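Local structure of alkaline phosphatase (Thermus thermophilus, 7KWD) at residues 234-239 with 346-351; 30-35 with 453-458; 161-166 with 188-193; 133-138 with 173-178. The protein probably hydrolyses phosphate monoesters as an alkaline phosphatase, a homodimeric enzyme that carries zinc and magnesium ions in its active site. One frame throughout, in Å; residues are numbered along the deposited sequence.

Contact 1: residues 234-239 with 346-351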
loop_
_atom_site.group_PDB
_atom_site.type_symbol
_atom_site.label_atom_id
_atom_site.label_comp_id
_atom_site.label_asym_id
_atom_site.label_seq_id
_atom_site.Cartn_x
_atom_site.Cartn_y
_atom_site.Cartn_z
ATOM N N GLU A 234 -9.757 -18.142 -9.886
ATOM C CA GLU A 234 -10.358 -18.970 -8.841
ATOM C C GLU A 234 -11.870 -18.737 -8.698
ATOM O O GLU A 234 -12.636 -19.690 -8.541
ATOM C CB GLU A 234 -9.658 -18.711 -7.506
ATOM C CG GLU A 234 -10.250 -19.462 -6.315
ATOM C CD GLU A 234 -10.113 -20.978 -6.387
ATOM O OE1 GLU A 234 -9.325 -21.533 -7.201
ATOM O OE2 GLU A 234 -10.845 -21.637 -5.624
ATOM N N ILE A 235 -12.322 -17.485 -8.739
ATOM C CA ILE A 235 -13.753 -17.266 -8.523
ATOM C C ILE A 235 -14.567 -17.991 -9.590
ATOM O O ILE A 235 -15.651 -18.513 -9.317
ATOM C CB ILE A 235 -14.070 -15.756 -8.475
ATOM C CG1 ILE A 235 -15.487 -15.549 -7.934
ATOM C CG2 ILE A 235 -13.895 -15.084 -9.835
ATOM C CD1 ILE A 235 -15.868 -14.107 -7.692
ATOM N N ASP A 236 -14.046 -18.064 -10.805
ATOM C CA ASP A 236 -14.769 -18.709 -11.896
ATOM C C ASP A 236 -14.645 -20.225 -11.794
ATOM O O ASP A 236 -15.639 -20.940 -11.938
ATOM C CB ASP A 236 -14.249 -18.165 -13.230
ATOM C CG ASP A 236 -14.490 -16.655 -13.390
ATOM O OD1 ASP A 236 -15.533 -16.164 -12.923
ATOM O OD2 ASP A 236 -13.642 -15.947 -13.988
ATOM N N ARG A 237 -13.455 -20.730 -11.479
ATOM C CA ARG A 237 -13.294 -22.162 -11.262
ATOM C C ARG A 237 -14.229 -22.648 -10.166
ATOM O O ARG A 237 -14.856 -23.709 -10.299
ATOM C CB ARG A 237 -11.834 -22.460 -10.897
ATOM C CG ARG A 237 -11.525 -23.902 -10.550
ATOM C CD ARG A 237 -10.232 -24.022 -9.724
ATOM N NE ARG A 237 -10.549 -23.754 -8.330
ATOM C CZ ARG A 237 -11.078 -24.659 -7.512
ATOM N NH1 ARG A 237 -11.312 -25.889 -7.957
ATOM N NH2 ARG A 237 -11.350 -24.348 -6.256
ATOM N N ARG A 238 -14.311 -21.890 -9.066
ATOM C CA ARG A 238 -15.024 -22.329 -7.875
ATOM C C ARG A 238 -16.533 -22.349 -8.104
ATOM O O ARG A 238 -17.197 -23.326 -7.756
ATOM C CB ARG A 238 -14.679 -21.411 -6.695
ATOM C CG ARG A 238 -15.306 -21.820 -5.353
ATOM C CD ARG A 238 -14.684 -21.033 -4.170
ATOM N NE ARG A 238 -13.321 -21.509 -3.942
ATOM C CZ ARG A 238 -13.019 -22.492 -3.111
ATOM N NH1 ARG A 238 -13.985 -23.067 -2.405
ATOM N NH2 ARG A 238 -11.756 -22.890 -2.973
ATOM N N PHE A 239 -17.083 -21.292 -8.703
ATOM C CA PHE A 239 -18.523 -21.089 -8.755
ATOM C C PHE A 239 -19.158 -21.313 -10.115
ATOM O O PHE A 239 -20.383 -21.387 -10.185
ATOM C CB PHE A 239 -18.862 -19.672 -8.292
ATOM C CG PHE A 239 -18.467 -19.408 -6.896
ATOM C CD1 PHE A 239 -19.004 -20.156 -5.862
ATOM C CD2 PHE A 239 -17.541 -18.438 -6.602
ATOM C CE1 PHE A 239 -18.626 -19.924 -4.560
ATOM C CE2 PHE A 239 -17.170 -18.198 -5.299
ATOM C CZ PHE A 239 -17.710 -18.941 -4.280
ATOM N N ARG A 346 -20.020 -14.440 -7.619
ATOM C CA ARG A 346 -19.949 -15.785 -8.164
ATOM C C ARG A 346 -19.189 -15.850 -9.489
ATOM O O ARG A 346 -19.017 -16.954 -10.028
ATOM C CB ARG A 346 -21.364 -16.375 -8.369
ATOM C CG ARG A 346 -22.154 -16.655 -7.085
ATOM C CD ARG A 346 -21.619 -17.871 -6.342
ATOM N NE ARG A 346 -22.336 -18.062 -5.094
ATOM C CZ ARG A 346 -22.037 -17.457 -3.951
ATOM N NH1 ARG A 346 -21.009 -16.615 -3.875
ATOM N NH2 ARG A 346 -22.757 -17.711 -2.872
ATOM N N ALA A 347 -18.735 -14.719 -10.032
ATOM C CA ALA A 347 -17.924 -14.757 -11.245
ATOM C C ALA A 347 -17.145 -13.449 -11.376
ATOM O O ALA A 347 -17.454 -12.439 -10.733
ATOM C CB ALA A 347 -18.794 -14.993 -12.497
ATOM N N SER A 348 -16.113 -13.494 -12.210
ATOM C CA SER A 348 -15.310 -12.320 -12.503
ATOM C C SER A 348 -15.926 -11.490 -13.628
ATOM O O SER A 348 -16.757 -11.963 -14.395
ATOM C CB SER A 348 -13.913 -12.755 -12.936
ATOM O OG SER A 348 -13.989 -13.492 -14.162
ATOM N N PHE A 349 -15.467 -10.242 -13.745
ATOM C CA PHE A 349 -15.805 -9.414 -14.900
ATOM C C PHE A 349 -15.439 -10.107 -16.213
ATOM O O PHE A 349 -16.107 -9.903 -17.229
ATOM C CB PHE A 349 -15.071 -8.075 -14.805
ATOM C CG PHE A 349 -15.647 -7.102 -13.791
ATOM C CD1 PHE A 349 -16.962 -7.192 -13.371
ATOM C CD2 PHE A 349 -14.862 -6.074 -13.282
ATOM C CE1 PHE A 349 -17.473 -6.278 -12.470
ATOM C CE2 PHE A 349 -15.368 -5.174 -12.378
ATOM C CZ PHE A 349 -16.681 -5.270 -11.979
ATOM N N GLU A 350 -14.358 -10.884 -16.218
ATOM C CA GLU A 350 -13.896 -11.554 -17.432
ATOM C C GLU A 350 -14.897 -12.590 -17.885
ATOM O O GLU A 350 -15.165 -12.736 -19.085
ATOM C CB GLU A 350 -12.533 -12.199 -17.171
ATOM C CG GLU A 350 -12.062 -13.194 -18.226
ATOM C CD GLU A 350 -10.683 -13.780 -17.894
ATOM O OE1 GLU A 350 -10.617 -14.932 -17.409
ATOM O OE2 GLU A 350 -9.668 -13.082 -18.105
ATOM N N HIS A 351 -15.457 -13.321 -16.929
ATOM C CA HIS A 351 -16.453 -14.333 -17.258
ATOM C C HIS A 351 -17.770 -13.683 -17.639
ATOM O O HIS A 351 -18.376 -14.047 -18.652
ATOM C CB HIS A 351 -16.603 -15.253 -16.076
ATOM C CG HIS A 351 -17.565 -16.363 -16.284
ATOM N ND1 HIS A 351 -17.194 -17.569 -16.830
ATOM C CD2 HIS A 351 -18.879 -16.466 -15.982
ATOM C CE1 HIS A 351 -18.240 -18.370 -16.849
ATOM N NE2 HIS A 351 -19.273 -17.728 -16.335
HETATM O O HOH W 1 -11.939 -16.765 -15.688
#

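Contact 2: residues 30-35 with 453-458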
loop_
_atom_site.group_PDB
_atom_site.type_symbol
_atom_site.label_atom_id
_atom_site.label_comp_id
_atom_site.label_asym_id
_atom_site.label_seq_id
_atom_site.Cartn_x
_atom_site.Cartn_y
_atom_site.Cartn_z
ATOM N N ASN A 30 21.144 -1.733 0.866
ATOM C CA ASN A 30 20.624 -2.549 1.961
ATOM C C ASN A 30 20.493 -3.965 1.424
ATOM O O ASN A 30 19.525 -4.284 0.731
ATOM C CB ASN A 30 19.286 -2.033 2.470
ATOM C CG ASN A 30 18.713 -2.922 3.558
ATOM O OD1 ASN A 30 19.455 -3.509 4.341
ATOM N ND2 ASN A 30 17.400 -3.032 3.609
ATOM N N GLN A 31 21.500 -4.797 1.688
ATOM C CA GLN A 31 21.658 -6.113 1.072
ATOM C C GLN A 31 21.826 -7.158 2.162
ATOM O O GLN A 31 22.878 -7.807 2.281
ATOM C CB GLN A 31 22.849 -6.112 0.103
ATOM C CG GLN A 31 22.590 -5.185 -1.068
ATOM C CD GLN A 31 23.629 -5.249 -2.172
ATOM O OE1 GLN A 31 24.463 -6.154 -2.246
ATOM N NE2 GLN A 31 23.563 -4.267 -3.061
ATOM N N PRO A 32 20.797 -7.368 2.954
ATOM C CA PRO A 32 20.927 -8.279 4.088
ATOM C C PRO A 32 21.137 -9.707 3.638
ATOM O O PRO A 32 20.571 -10.161 2.644
ATOM C CB PRO A 32 19.590 -8.117 4.833
ATOM C CG PRO A 32 18.649 -7.661 3.774
ATOM C CD PRO A 32 19.462 -6.741 2.903
ATOM N N SER A 33 21.929 -10.420 4.417
ATOM C CA SER A 33 22.303 -11.796 4.165
ATOM C C SER A 33 21.333 -12.737 4.837
ATOM O O SER A 33 20.776 -12.430 5.897
ATOM C CB SER A 33 23.714 -12.074 4.719
ATOM O OG SER A 33 24.702 -11.448 3.907
ATOM N N LEU A 34 21.136 -13.898 4.200
ATOM C CA LEU A 34 20.416 -14.989 4.847
ATOM C C LEU A 34 21.214 -15.579 5.998
ATOM O O LEU A 34 20.649 -15.905 7.049
ATOM C CB LEU A 34 20.124 -16.083 3.836
ATOM C CG LEU A 34 19.091 -15.824 2.734
ATOM C CD1 LEU A 34 19.084 -17.037 1.783
ATOM C CD2 LEU A 34 17.698 -15.565 3.342
ATOM N N GLY A 35 22.511 -15.760 5.809
ATOM C CA GLY A 35 23.309 -16.477 6.789
ATOM C C GLY A 35 23.035 -17.961 6.881
ATOM O O GLY A 35 23.444 -18.576 7.850
ATOM N N GLY A 453 14.074 -5.138 6.251
ATOM C CA GLY A 453 13.775 -3.769 5.939
ATOM C C GLY A 453 13.363 -3.599 4.491
ATOM O O GLY A 453 12.756 -4.489 3.865
ATOM N N LEU A 454 13.675 -2.411 3.959
ATOM C CA LEU A 454 13.320 -2.016 2.599
ATOM C C LEU A 454 14.529 -2.290 1.734
ATOM O O LEU A 454 15.567 -1.656 1.923
ATOM C CB LEU A 454 12.927 -0.550 2.502
ATOM C CG LEU A 454 12.768 -0.036 1.067
ATOM C CD1 LEU A 454 11.580 -0.686 0.360
ATOM C CD2 LEU A 454 12.605 1.452 1.039
ATOM N N VAL A 455 14.399 -3.243 0.804
ATOM C CA VAL A 455 15.484 -3.607 -0.092
ATOM C C VAL A 455 15.034 -3.354 -1.511
ATOM O O VAL A 455 13.864 -3.091 -1.775
ATOM C CB VAL A 455 15.931 -5.072 0.065
ATOM C CG1 VAL A 455 16.352 -5.359 1.490
ATOM C CG2 VAL A 455 14.861 -6.025 -0.422
ATOM N N ASP A 456 15.968 -3.472 -2.431
ATOM C CA ASP A 456 15.634 -3.332 -3.843
ATOM C C ASP A 456 15.180 -4.673 -4.381
ATOM O O ASP A 456 15.599 -5.722 -3.897
ATOM C CB ASP A 456 16.827 -2.812 -4.636
ATOM C CG ASP A 456 16.448 -2.409 -6.038
ATOM O OD1 ASP A 456 15.673 -1.434 -6.179
ATOM O OD2 ASP A 456 16.907 -3.085 -6.981
ATOM N N ASN A 457 14.306 -4.644 -5.401
ATOM C CA ASN A 457 13.842 -5.932 -5.906
ATOM C C ASN A 457 15.010 -6.773 -6.424
ATOM O O ASN A 457 14.957 -8.012 -6.361
ATOM C CB ASN A 457 12.721 -5.740 -6.937
ATOM C CG ASN A 457 13.087 -4.866 -8.143
ATOM O OD1 ASN A 457 14.191 -4.329 -8.280
ATOM N ND2 ASN A 457 12.122 -4.729 -9.034
ATOM N N THR A 458 16.104 -6.134 -6.852
ATOM C CA THR A 458 17.243 -6.921 -7.311
ATOM C C THR A 458 17.854 -7.741 -6.186
ATOM O O THR A 458 18.620 -8.669 -6.442
ATOM C CB THR A 458 18.351 -6.048 -7.901
ATOM O OG1 THR A 458 18.701 -4.991 -6.988
ATOM C CG2 THR A 458 17.874 -5.452 -9.225
HETATM O O HOH W 2 18.926 -4.134 -2.053
#

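Contact 3: residues 161-166 with 188-193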
loop_
_atom_site.group_PDB
_atom_site.type_symbol
_atom_site.label_atom_id
_atom_site.label_comp_id
_atom_site.label_asym_id
_atom_site.label_seq_id
_atom_site.Cartn_x
_atom_site.Cartn_y
_atom_site.Cartn_z
ATOM N N ALA A 161 6.231 -12.760 -27.395
ATOM C CA ALA A 161 6.490 -13.787 -28.398
ATOM C C ALA A 161 6.372 -15.175 -27.773
ATOM O O ALA A 161 7.306 -15.973 -27.737
ATOM C CB ALA A 161 7.859 -13.553 -29.019
ATOM N N GLU A 162 5.184 -15.453 -27.241
ATOM C CA GLU A 162 5.039 -16.667 -26.437
ATOM C C GLU A 162 5.042 -17.920 -27.278
ATOM O O GLU A 162 5.373 -18.999 -26.757
ATOM C CB GLU A 162 3.755 -16.591 -25.613
ATOM C CG GLU A 162 3.840 -15.472 -24.555
ATOM C CD GLU A 162 2.618 -15.428 -23.638
ATOM O OE1 GLU A 162 1.821 -14.467 -23.777
ATOM O OE2 GLU A 162 2.467 -16.369 -22.813
ATOM N N GLU A 163 4.700 -17.824 -28.569
ATOM C CA GLU A 163 4.829 -18.985 -29.441
ATOM C C GLU A 163 6.288 -19.414 -29.524
ATOM O O GLU A 163 6.617 -20.604 -29.417
ATOM C CB GLU A 163 4.244 -18.658 -30.822
ATOM C CG GLU A 163 3.803 -19.891 -31.581
ATOM C CD GLU A 163 3.055 -19.612 -32.884
ATOM O OE1 GLU A 163 3.578 -20.066 -33.941
ATOM O OE2 GLU A 163 1.971 -18.978 -32.831
ATOM N N ARG A 164 7.184 -18.447 -29.646
ATOM C CA ARG A 164 8.612 -18.747 -29.650
ATOM C C ARG A 164 9.094 -19.190 -28.270
ATOM O O ARG A 164 9.899 -20.126 -28.158
ATOM C CB ARG A 164 9.369 -17.499 -30.125
ATOM C CG ARG A 164 10.903 -17.540 -29.993
ATOM C CD ARG A 164 11.542 -18.744 -30.711
ATOM N NE ARG A 164 12.970 -18.793 -30.415
ATOM C CZ ARG A 164 13.689 -19.902 -30.225
ATOM N NH1 ARG A 164 13.128 -21.103 -30.314
ATOM N NH2 ARG A 164 14.985 -19.790 -29.933
ATOM N N ILE A 165 8.616 -18.524 -27.209
ATOM C CA ILE A 165 9.005 -18.883 -25.846
ATOM C C ILE A 165 8.680 -20.356 -25.558
ATOM O O ILE A 165 9.469 -21.066 -24.939
ATOM C CB ILE A 165 8.315 -17.922 -24.854
ATOM C CG1 ILE A 165 8.911 -16.505 -24.984
ATOM C CG2 ILE A 165 8.498 -18.387 -23.402
ATOM C CD1 ILE A 165 8.080 -15.431 -24.270
ATOM N N ALA A 166 7.541 -20.840 -26.043
ATOM C CA ALA A 166 7.196 -22.250 -25.864
ATOM C C ALA A 166 8.240 -23.159 -26.490
ATOM O O ALA A 166 8.559 -24.226 -25.944
ATOM C CB ALA A 166 5.804 -22.527 -26.459
ATOM N N ALA A 188 -3.205 -26.615 -33.988
ATOM C CA ALA A 188 -4.372 -25.956 -34.541
ATOM C C ALA A 188 -4.507 -24.503 -34.122
ATOM O O ALA A 188 -5.478 -23.864 -34.533
ATOM C CB ALA A 188 -5.634 -26.714 -34.101
ATOM N N ARG A 189 -3.584 -23.978 -33.306
ATOM C CA ARG A 189 -3.612 -22.592 -32.849
ATOM C C ARG A 189 -2.346 -21.835 -33.201
ATOM O O ARG A 189 -2.408 -20.668 -33.590
ATOM C CB ARG A 189 -3.805 -22.542 -31.315
ATOM C CG ARG A 189 -5.100 -23.145 -30.825
ATOM C CD ARG A 189 -6.267 -22.177 -31.075
ATOM N NE ARG A 189 -6.347 -21.072 -30.126
ATOM C CZ ARG A 189 -6.302 -19.782 -30.457
ATOM N NH1 ARG A 189 -6.188 -19.393 -31.719
ATOM N NH2 ARG A 189 -6.378 -18.854 -29.519
ATOM N N ARG A 190 -1.195 -22.472 -33.027
ATOM C CA ARG A 190 0.070 -21.856 -33.374
ATOM C C ARG A 190 0.067 -21.339 -34.810
ATOM O O ARG A 190 -0.442 -21.986 -35.730
ATOM C CB ARG A 190 1.190 -22.879 -33.186
ATOM C CG ARG A 190 1.546 -23.162 -31.713
ATOM C CD ARG A 190 2.763 -24.103 -31.601
ATOM N NE ARG A 190 3.927 -23.583 -32.318
ATOM C CZ ARG A 190 4.918 -22.911 -31.738
ATOM N NH1 ARG A 190 4.896 -22.658 -30.427
ATOM N NH2 ARG A 190 5.916 -22.494 -32.463
ATOM N N LYS A 191 0.685 -20.180 -35.003
ATOM C CA LYS A 191 0.725 -19.580 -36.332
ATOM C C LYS A 191 1.509 -20.442 -37.298
ATOM O O LYS A 191 1.178 -20.483 -38.488
ATOM C CB LYS A 191 1.315 -18.169 -36.258
ATOM C CG LYS A 191 0.531 -17.242 -35.333
ATOM C CD LYS A 191 1.169 -15.848 -35.314
ATOM C CE LYS A 191 0.768 -15.074 -34.078
ATOM N NZ LYS A 191 -0.362 -14.223 -34.453
ATOM N N ASP A 192 2.510 -21.162 -36.814
ATOM C CA ASP A 192 3.304 -22.026 -37.661
ATOM C C ASP A 192 2.741 -23.432 -37.781
ATOM O O ASP A 192 3.372 -24.266 -38.424
ATOM C CB ASP A 192 4.763 -22.079 -37.149
ATOM C CG ASP A 192 4.911 -22.798 -35.789
ATOM O OD1 ASP A 192 3.918 -23.303 -35.231
ATOM O OD2 ASP A 192 6.048 -22.862 -35.279
ATOM N N GLY A 193 1.581 -23.713 -37.189
ATOM C CA GLY A 193 0.966 -25.031 -37.262
ATOM C C GLY A 193 1.741 -26.191 -36.656
ATOM O O GLY A 193 1.354 -27.348 -36.802
#

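Contact 4: residues 133-138 with 173-178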
loop_
_atom_site.group_PDB
_atom_site.type_symbol
_atom_site.label_atom_id
_atom_site.label_comp_id
_atom_site.label_asym_id
_atom_site.label_seq_id
_atom_site.Cartn_x
_atom_site.Cartn_y
_atom_site.Cartn_z
ATOM N N GLY A 133 22.660 -28.576 -11.760
ATOM C CA GLY A 133 22.070 -29.856 -11.467
ATOM C C GLY A 133 20.760 -29.824 -10.726
ATOM O O GLY A 133 20.288 -30.882 -10.296
ATOM N N LYS A 134 20.160 -28.657 -10.529
ATOM C CA LYS A 134 18.841 -28.631 -9.910
ATOM C C LYS A 134 17.777 -28.905 -10.969
ATOM O O LYS A 134 17.867 -28.406 -12.086
ATOM C CB LYS A 134 18.570 -27.272 -9.244
ATOM C CG LYS A 134 19.701 -26.715 -8.297
ATOM C CD LYS A 134 19.726 -27.405 -6.966
ATOM C CE LYS A 134 20.982 -26.992 -6.135
ATOM N NZ LYS A 134 20.967 -27.629 -4.824
ATOM N N ALA A 135 16.766 -29.697 -10.608
ATOM C CA ALA A 135 15.521 -29.737 -11.355
ATOM C C ALA A 135 14.801 -28.393 -11.242
ATOM O O ALA A 135 14.938 -27.667 -10.252
ATOM C CB ALA A 135 14.626 -30.858 -10.828
ATOM N N VAL A 136 14.046 -28.051 -12.285
ATOM C CA VAL A 136 13.360 -26.770 -12.382
ATOM C C VAL A 136 11.882 -27.027 -12.640
ATOM O O VAL A 136 11.530 -27.859 -13.491
ATOM C CB VAL A 136 13.953 -25.894 -13.506
ATOM C CG1 VAL A 136 13.171 -24.584 -13.671
ATOM C CG2 VAL A 136 15.400 -25.611 -13.252
ATOM N N GLY A 137 11.034 -26.296 -11.921
ATOM C CA GLY A 137 9.595 -26.321 -12.163
ATOM C C GLY A 137 9.047 -24.913 -12.263
ATOM O O GLY A 137 9.471 -24.021 -11.543
ATOM N N LEU A 138 8.108 -24.718 -13.195
ATOM C CA LEU A 138 7.355 -23.475 -13.332
ATOM C C LEU A 138 5.860 -23.792 -13.260
ATOM O O LEU A 138 5.336 -24.571 -14.063
ATOM C CB LEU A 138 7.693 -22.771 -14.649
ATOM C CG LEU A 138 9.173 -22.423 -14.876
ATOM C CD1 LEU A 138 9.448 -21.939 -16.298
ATOM C CD2 LEU A 138 9.605 -21.360 -13.878
ATOM N N GLY A 173 14.222 -27.364 -21.245
ATOM C CA GLY A 173 14.044 -28.672 -20.645
ATOM C C GLY A 173 13.730 -28.727 -19.162
ATOM O O GLY A 173 14.171 -29.662 -18.472
ATOM N N ALA A 174 12.952 -27.779 -18.639
ATOM C CA ALA A 174 12.607 -27.853 -17.217
ATOM C C ALA A 174 11.794 -29.111 -16.947
ATOM O O ALA A 174 11.052 -29.596 -17.814
ATOM C CB ALA A 174 11.824 -26.620 -16.764
ATOM N N GLU A 175 11.916 -29.626 -15.719
ATOM C CA GLU A 175 11.280 -30.893 -15.398
ATOM C C GLU A 175 9.769 -30.773 -15.318
ATOM O O GLU A 175 9.059 -31.753 -15.592
ATOM C CB GLU A 175 11.854 -31.446 -14.088
ATOM C CG GLU A 175 13.202 -32.186 -14.247
ATOM C CD GLU A 175 14.444 -31.264 -14.407
ATOM O OE1 GLU A 175 14.326 -29.993 -14.462
ATOM O OE2 GLU A 175 15.561 -31.832 -14.487
ATOM N N VAL A 176 9.258 -29.607 -14.943
ATOM C CA VAL A 176 7.824 -29.389 -14.793
ATOM C C VAL A 176 7.450 -28.014 -15.353
ATOM O O VAL A 176 8.006 -26.996 -14.938
ATOM C CB VAL A 176 7.354 -29.461 -13.319
ATOM C CG1 VAL A 176 5.859 -29.099 -13.209
ATOM C CG2 VAL A 176 7.629 -30.822 -12.713
ATOM N N TYR A 177 6.441 -27.985 -16.217
ATOM C CA TYR A 177 5.820 -26.772 -16.726
ATOM C C TYR A 177 4.312 -26.944 -16.600
ATOM O O TYR A 177 3.746 -27.829 -17.245
ATOM C CB TYR A 177 6.137 -26.544 -18.205
ATOM C CG TYR A 177 7.558 -26.289 -18.613
ATOM C CD1 TYR A 177 8.157 -25.056 -18.379
ATOM C CD2 TYR A 177 8.271 -27.243 -19.318
ATOM C CE1 TYR A 177 9.447 -24.801 -18.807
ATOM C CE2 TYR A 177 9.566 -27.012 -19.729
ATOM C CZ TYR A 177 10.149 -25.784 -19.483
ATOM O OH TYR A 177 11.429 -25.540 -19.900
ATOM N N LEU A 178 3.654 -26.082 -15.827
ATOM C CA LEU A 178 2.217 -26.174 -15.618
ATOM C C LEU A 178 1.605 -24.792 -15.657
ATOM O O LEU A 178 2.070 -23.888 -14.962
ATOM C CB LEU A 178 1.878 -26.814 -14.279
ATOM C CG LEU A 178 2.318 -28.239 -14.044
ATOM C CD1 LEU A 178 2.122 -28.592 -12.596
ATOM C CD2 LEU A 178 1.564 -29.209 -14.960
#

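Contact 1: residues 234-239 with 346-351
Asp-236 takes hold of Ser-348 through its carboxylate and Phe-239 stacks on Arg-346 in this helix-to-helix-start contact, where one side of helix 234-239 meets the loop leading into helix 349-356; the side chain of Ser-348 is about 11 Å from that of the zinc ligand His-279. The polar half is a two-pronged grip. The backbone N of Ser-348 donates to Asp-236 OD1 over 2.8 Å at 162°, on the syn side of the carboxylate, while the Ser-348 hydroxyl donates to Asp-236 OD2 in a bond so short that its exact length is doubtful. Ser-348 OG lies between its own backbone N and carbonyl carbon (chi1 64°), from where, as the N-cap, it accepts from His-351 N at 3.1 Å. A water lies between Asp-236 OD2 and Glu-350 OE1. The His-351 CB methylene flanks the carboxylate, 3.5 Å from Asp-236 OD1.

Next to this, Ile-235 lays CG2 against Ser-348 N at 3.6 Å and CD1 against the Ala-347 backbone. The outer half is cationic and aromatic. Arg-346 bends at chi2 (-73°) and places CD over one face of the Phe-239 ring, offset toward the rim and 3.5 Å from Phe-239 CD1; CG of Arg-238 covers the opposite face. Further out, the guanidinium lies nearly flat on the ring, with Arg-346 CZ 4.6 Å from the ring centroid, and NH1 of Arg-346 is held by Glu-343 O. The arrangement is a serine N-cap whose backbone N-H is bound by an aspartate of helix 234-239, with a cation-pi stack at the partly exposed margin.

Contact 2: residues 30-35 with 453-458
Asn-30 and Val-455 meet where the loop before strand 40-46 runs past the short strand 454-456. The tight part is small. Asn-30 has CG anti to its backbone N (chi1 177°), and its amide nitrogen ND2 donates to Leu-454 O over 2.8 Å in a nearly straight bond of 171°. The acceptor lies in the amide plane, whereas the donor stands well above the plane of the Leu-454 carbonyl. The same ND2 also donates to Leu-452 O, so a single amide spans the carbonyls of Leu-452 and Leu-454. Val-455 CG1 lies 3.3 Å from Asn-30 ND2 and touches CD of Pro-32 at 3.7 Å.

The looser side is bridged by water. One molecule links Asn-30 O, at 2.9 Å, and Asp-456 N, at 3.1 Å. Beyond it the loop leaves the strand and turns to helix 459-468, where Glu-466 receives Leu-34 N and Gly-35 N. The second subunit packs its Ala-76 on Asn-30. Strand 454-456 already pairs with strand 80-84, and the arrangement is that of an N-terminal segment meeting the strand at Asn-30, in a part of the fold that the second subunit reaches with backbone hydrogen bonds to Leu-454.

Contact 3: residues 161-166 with 188-193
Glu-163, near the start of helix 162-172, reaches across to the turn at 190-193, and its side chain carries most of the contact. CB begins it, pointing toward the turn and 4.1 Å from Arg-190 NH1. CG, anti to the backbone N (chi1 -156°), sits over the centre of one face of the Arg-190 guanidinium, 3.2 Å from CZ of Arg-190. The chain then runs on extended, so that CD comes close to Lys-191 N. At the tip both oxygens meet N-H groups of the turn: Glu-163 OE2 accepts from Lys-191 N over 2.8 Å, almost straight at 176°, and Glu-163 OE1 accepts from Asp-192 N over 3.3 Å. Both donors approach on the syn side, tilted out of the carboxylate plane. The aliphatic CG of Lys-191 lies beside OE2.

Arg-190 returns the contact. A bend at chi3 (56°) turns NE aside; NH1 of Arg-190 bonds the carbonyl Glu-163 O at 2.9 Å and also meets Phe-184 O. Its NE and NH2 grip Asp-192 side-on, with Arg-190 NH2 2.8 Å from Asp-192 OD2, and NH2 has a further salt bridge to Glu-167. Between Glu-163 and the guanidinium the ion pair is long, with the carboxylate oxygen well out of the guanidinium plane.

Chemically, this implies that the backbone N-H groups of a type I turn, rather than a guanidinium, provide the direct hydrogen bonds to the Glu-163 carboxylate. The Arg-190 charge, shared among several acids, probably eases the repulsion between Glu-163 and Asp-192, whose oxygens OE1 and OD1 stand 3.5 Å apart.

Contact 4: residues 133-138 with 173-178
Val-136 and Leu-138 on strand 135-140 pair with the chain at 174-178 in a buried parallel ladder, the short strand axes 4.7 Å apart and 0° from parallel. Backbone hydrogen bonds come first. Val-136 O accepts from Val-176 N at 3.2 Å and, more weakly, from Glu-175 N; Leu-138 N then donates to Val-176 O at 2.9 Å, and Leu-138 O accepts from Leu-178 N. Leu-138 thus uses both its N and O toward the same neighbour, the parallel pattern. The CA of Gly-137 adds a CA-H...O contact to Val-176 O.

A side-chain bond extends the ladder backward. The bend of Glu-175 at chi2 (78°) brings CD against Ala-135, 3.6 Å from Ala-135 CB, and Glu-175 OE1 accepts from Val-136 N at 2.9 Å and 163°, the donor standing above the carboxylate plane. It stands in for a backbone acceptor just before strand 176-178 begins. Tyr-177 OH accepts from Ala-174 N at 3.0 Å, tying the ring back to its own segment.

Apolar contacts fill the two faces. Leu-138 and Tyr-177 lie side by side, pointing the same way, with Leu-138 CD1 at the edge of the ring, 3.8 Å from Tyr-177 CE1. This face is covered by helix 162-172, whose Tyr-169 stacks on Tyr-177. Val-136, on the Leu-138 side, packs CG1 on Ala-174 CB. Val-176, on the opposite face, meets helix 247-259.

Strand 135-140 pairs in turn with strand 265-271, and the whole is typical of the parallel strands in the mixed central sheet, flanked by helices, of the alkaline phosphatase fold.

In the fold
Contact 4 is the core member of the set, a parallel strand pair held by regular backbone bonds and apolar faces, whereas contacts 1, 2 and 3 are only partly buried and rely more on side-chain polar groups. Contacts 3 and 4 are linked most directly: helix 162-172 is followed, after a short turn, by strand 176-178, so one clasps the start of the helix and the other pairs the strand after it. Contacts 2 and 4 both reach strands of the central sheet region, yet contact 2 alone has the second subunit beside it. Carboxylates accept backbone N-H groups in contacts 1, 3 and 4, while contact 2 uses an amide donor. Contacts 1 and 2 lie on opposite sides of the chain's centre.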